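Local coordinates for protein cruciferin (Brassica napus, PDB 3KGL) that probably serves as a seed storage protein, a nutrient reservoir of the 11S globulin family, at residues I330-V336 / V387-E393. Coordinates in Å, arbitrary orientation, origin at the centre of the assembly. Residue numbers count along the deposited sequence, not the author numbering.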
loop_
_atom_site.group_PDB
_atom_site.type_symbol
_atom_site.label_atom_id
_atom_site.label_comp_id
_atom_site.label_asym_id
_atom_site.label_seq_id
_atom_site.Cartn_x
_atom_site.Cartn_y
_atom_site.Cartn_z
ATOM N N ILE A 330 -23.933 -16.921 -19.602
ATOM C CA ILE A 330 -23.742 -17.804 -20.753
ATOM C C ILE A 330 -24.741 -18.964 -20.791
ATOM O O ILE A 330 -25.332 -19.326 -19.782
ATOM C CB ILE A 330 -22.283 -18.298 -20.865
ATOM C CG1 ILE A 330 -21.924 -19.258 -19.737
ATOM C CG2 ILE A 330 -21.334 -17.117 -20.822
ATOM C CD1 ILE A 330 -20.434 -19.371 -19.530
ATOM N N ARG A 331 -24.945 -19.531 -21.971
ATOM C CA ARG A 331 -25.933 -20.589 -22.125
ATOM C C ARG A 331 -25.251 -21.941 -22.164
ATOM O O ARG A 331 -24.105 -22.047 -22.583
ATOM C CB ARG A 331 -26.757 -20.373 -23.392
ATOM C CG ARG A 331 -27.078 -18.910 -23.673
ATOM C CD ARG A 331 -28.399 -18.785 -24.384
ATOM N NE ARG A 331 -29.426 -19.502 -23.641
ATOM C CZ ARG A 331 -30.699 -19.546 -24.002
ATOM N NH1 ARG A 331 -31.087 -18.908 -25.096
ATOM N NH2 ARG A 331 -31.578 -20.221 -23.275
ATOM N N GLN A 332 -25.963 -22.967 -21.712
ATOM C CA GLN A 332 -25.425 -24.320 -21.620
ATOM C C GLN A 332 -24.369 -24.619 -22.680
ATOM O O GLN A 332 -24.561 -24.351 -23.869
ATOM C CB GLN A 332 -26.561 -25.344 -21.695
ATOM C CG GLN A 332 -26.122 -26.802 -21.564
ATOM C CD GLN A 332 -27.254 -27.712 -21.111
ATOM O OE1 GLN A 332 -28.407 -27.539 -21.514
ATOM N NE2 GLN A 332 -26.930 -28.687 -20.263
ATOM N N ASN A 333 -23.245 -25.163 -22.227
ATOM C CA ASN A 333 -22.168 -25.597 -23.117
ATOM C C ASN A 333 -21.316 -24.483 -23.717
ATOM O O ASN A 333 -20.366 -24.756 -24.452
ATOM C CB ASN A 333 -22.703 -26.516 -24.217
ATOM C CG ASN A 333 -22.894 -27.940 -23.737
ATOM O OD1 ASN A 333 -22.081 -28.467 -22.973
ATOM N ND2 ASN A 333 -23.972 -28.574 -24.185
ATOM N N ALA A 334 -21.646 -23.233 -23.409
ATOM C CA ALA A 334 -20.757 -22.133 -23.753
ATOM C C ALA A 334 -19.514 -22.166 -22.861
ATOM O O ALA A 334 -19.578 -22.533 -21.678
ATOM C CB ALA A 334 -21.468 -20.814 -23.626
ATOM N N MET A 335 -18.376 -21.792 -23.431
ATOM C CA MET A 335 -17.124 -21.824 -22.686
ATOM C C MET A 335 -16.431 -20.468 -22.676
ATOM O O MET A 335 -16.399 -19.760 -23.687
ATOM C CB MET A 335 -16.187 -22.888 -23.255
ATOM C CG MET A 335 -14.765 -22.811 -22.736
ATOM S SD MET A 335 -13.681 -24.033 -23.500
ATOM C CE MET A 335 -13.471 -23.336 -25.129
ATOM N N VAL A 336 -15.893 -20.111 -21.514
ATOM C CA VAL A 336 -15.066 -18.931 -21.377
ATOM C C VAL A 336 -13.629 -19.374 -21.438
ATOM O O VAL A 336 -13.090 -19.899 -20.467
ATOM C CB VAL A 336 -15.288 -18.202 -20.048
ATOM C CG1 VAL A 336 -14.780 -16.766 -20.167
ATOM C CG2 VAL A 336 -16.761 -18.223 -19.671
ATOM N N VAL A 387 -10.610 -21.885 -16.638
ATOM C CA VAL A 387 -11.611 -22.151 -17.670
ATOM C C VAL A 387 -12.948 -22.553 -17.044
ATOM O O VAL A 387 -12.993 -23.184 -15.988
ATOM C CB VAL A 387 -11.162 -23.210 -18.673
ATOM C CG1 VAL A 387 -11.398 -24.607 -18.108
ATOM C CG2 VAL A 387 -11.911 -23.024 -19.977
ATOM N N LYS A 388 -14.037 -22.162 -17.689
ATOM C CA LYS A 388 -15.359 -22.482 -17.178
ATOM C C LYS A 388 -16.295 -22.810 -18.338
ATOM O O LYS A 388 -16.333 -22.083 -19.311
ATOM C CB LYS A 388 -15.898 -21.335 -16.304
ATOM C CG LYS A 388 -15.185 -19.987 -16.487
ATOM C CD LYS A 388 -15.659 -18.938 -15.470
ATOM C CE LYS A 388 -14.646 -17.788 -15.323
ATOM N NZ LYS A 388 -14.667 -16.781 -16.434
ATOM N N ARG A 389 -16.999 -23.938 -18.252
ATOM C CA ARG A 389 -17.988 -24.315 -19.254
ATOM C C ARG A 389 -19.361 -24.336 -18.595
ATOM O O ARG A 389 -19.521 -24.891 -17.518
ATOM C CB ARG A 389 -17.671 -25.691 -19.834
ATOM C CG ARG A 389 -18.532 -26.054 -21.046
ATOM C CD ARG A 389 -18.417 -27.534 -21.450
ATOM N NE ARG A 389 -19.577 -28.324 -21.030
ATOM C CZ ARG A 389 -19.524 -29.361 -20.199
ATOM N NH1 ARG A 389 -18.361 -29.749 -19.706
ATOM N NH2 ARG A 389 -20.629 -30.022 -19.871
ATOM N N ALA A 390 -20.353 -23.719 -19.222
ATOM C CA ALA A 390 -21.681 -23.669 -18.620
ATOM C C ALA A 390 -22.318 -25.045 -18.721
ATOM O O ALA A 390 -22.094 -25.773 -19.685
ATOM C CB ALA A 390 -22.545 -22.608 -19.285
ATOM N N THR A 391 -23.108 -25.394 -17.713
ATOM C CA THR A 391 -23.583 -26.764 -17.547
ATOM C C THR A 391 -25.088 -26.855 -17.376
ATOM O O THR A 391 -25.723 -27.784 -17.871
ATOM C CB THR A 391 -22.925 -27.417 -16.328
ATOM O OG1 THR A 391 -21.940 -28.355 -16.779
ATOM C CG2 THR A 391 -23.977 -28.134 -15.463
ATOM N N SER A 392 -25.639 -25.900 -16.638
ATOM C CA SER A 392 -27.072 -25.762 -16.515
ATOM C C SER A 392 -27.545 -25.033 -17.759
ATOM O O SER A 392 -26.730 -24.685 -18.632
ATOM C CB SER A 392 -27.422 -24.967 -15.263
ATOM O OG SER A 392 -26.771 -23.705 -15.268
ATOM N N GLU A 393 -28.849 -24.793 -17.846
ATOM C CA GLU A 393 -29.401 -24.150 -19.029
ATOM C C GLU A 393 -28.705 -22.828 -19.328
ATOM O O GLU A 393 -28.204 -22.618 -20.433
ATOM C CB GLU A 393 -30.906 -23.977 -18.913
ATOM C CG GLU A 393 -31.680 -25.068 -19.617
ATOM C CD GLU A 393 -32.855 -24.507 -20.386
ATOM O OE1 GLU A 393 -33.302 -25.164 -21.353
ATOM O OE2 GLU A 393 -33.318 -23.397 -20.030
#
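Where strands of a cupin barrel pass from one sheet to the other, the turns that link them can be bonded to each other, as residues 330-336 and 387-393 illustrate. Strands 334-336 and 387-390 run antiparallel (164°, axes 4.8 Å apart): V336 N donates to K388 O (3.0 Å) and A390 N to A334 O (2.8 Å), around the non-hydrogen-bonded pair M335-R389. Beyond them the type II turn from R331 to A334 continues the bonding, with N333 N to A390 O at 2.9 Å and Q332 N to E393 O at 2.6 Å.

I330, chi1 p and chi2 t, brings CG1 to 3.4 Å from A390 CB, a small buried contact that F395 of strand 394-401 covers. M335 is extended through chi1 and chi2 (both t); its CG lies 4.0 Å from V387 CG2, while its end leads away, and A231 of a neighbouring subunit packs on this residue. K388, off-rotamer at chi1, lays its chain beside V336 (V336 CG1 to K388 NZ 3.7 Å). On the M335 face, R389 extends through chi1 and chi2 (both t). The CA-to-CB bond of N333 points away, but its chi1 m brings the amide oxygen back to R389, whose NE donates to N333 OD1 (3.2 Å).

Main-chain bonds thus carry the pairing past the strand ends without relying on side-chain chemistry, whereas the R389-N333 bond needs both polar side chains.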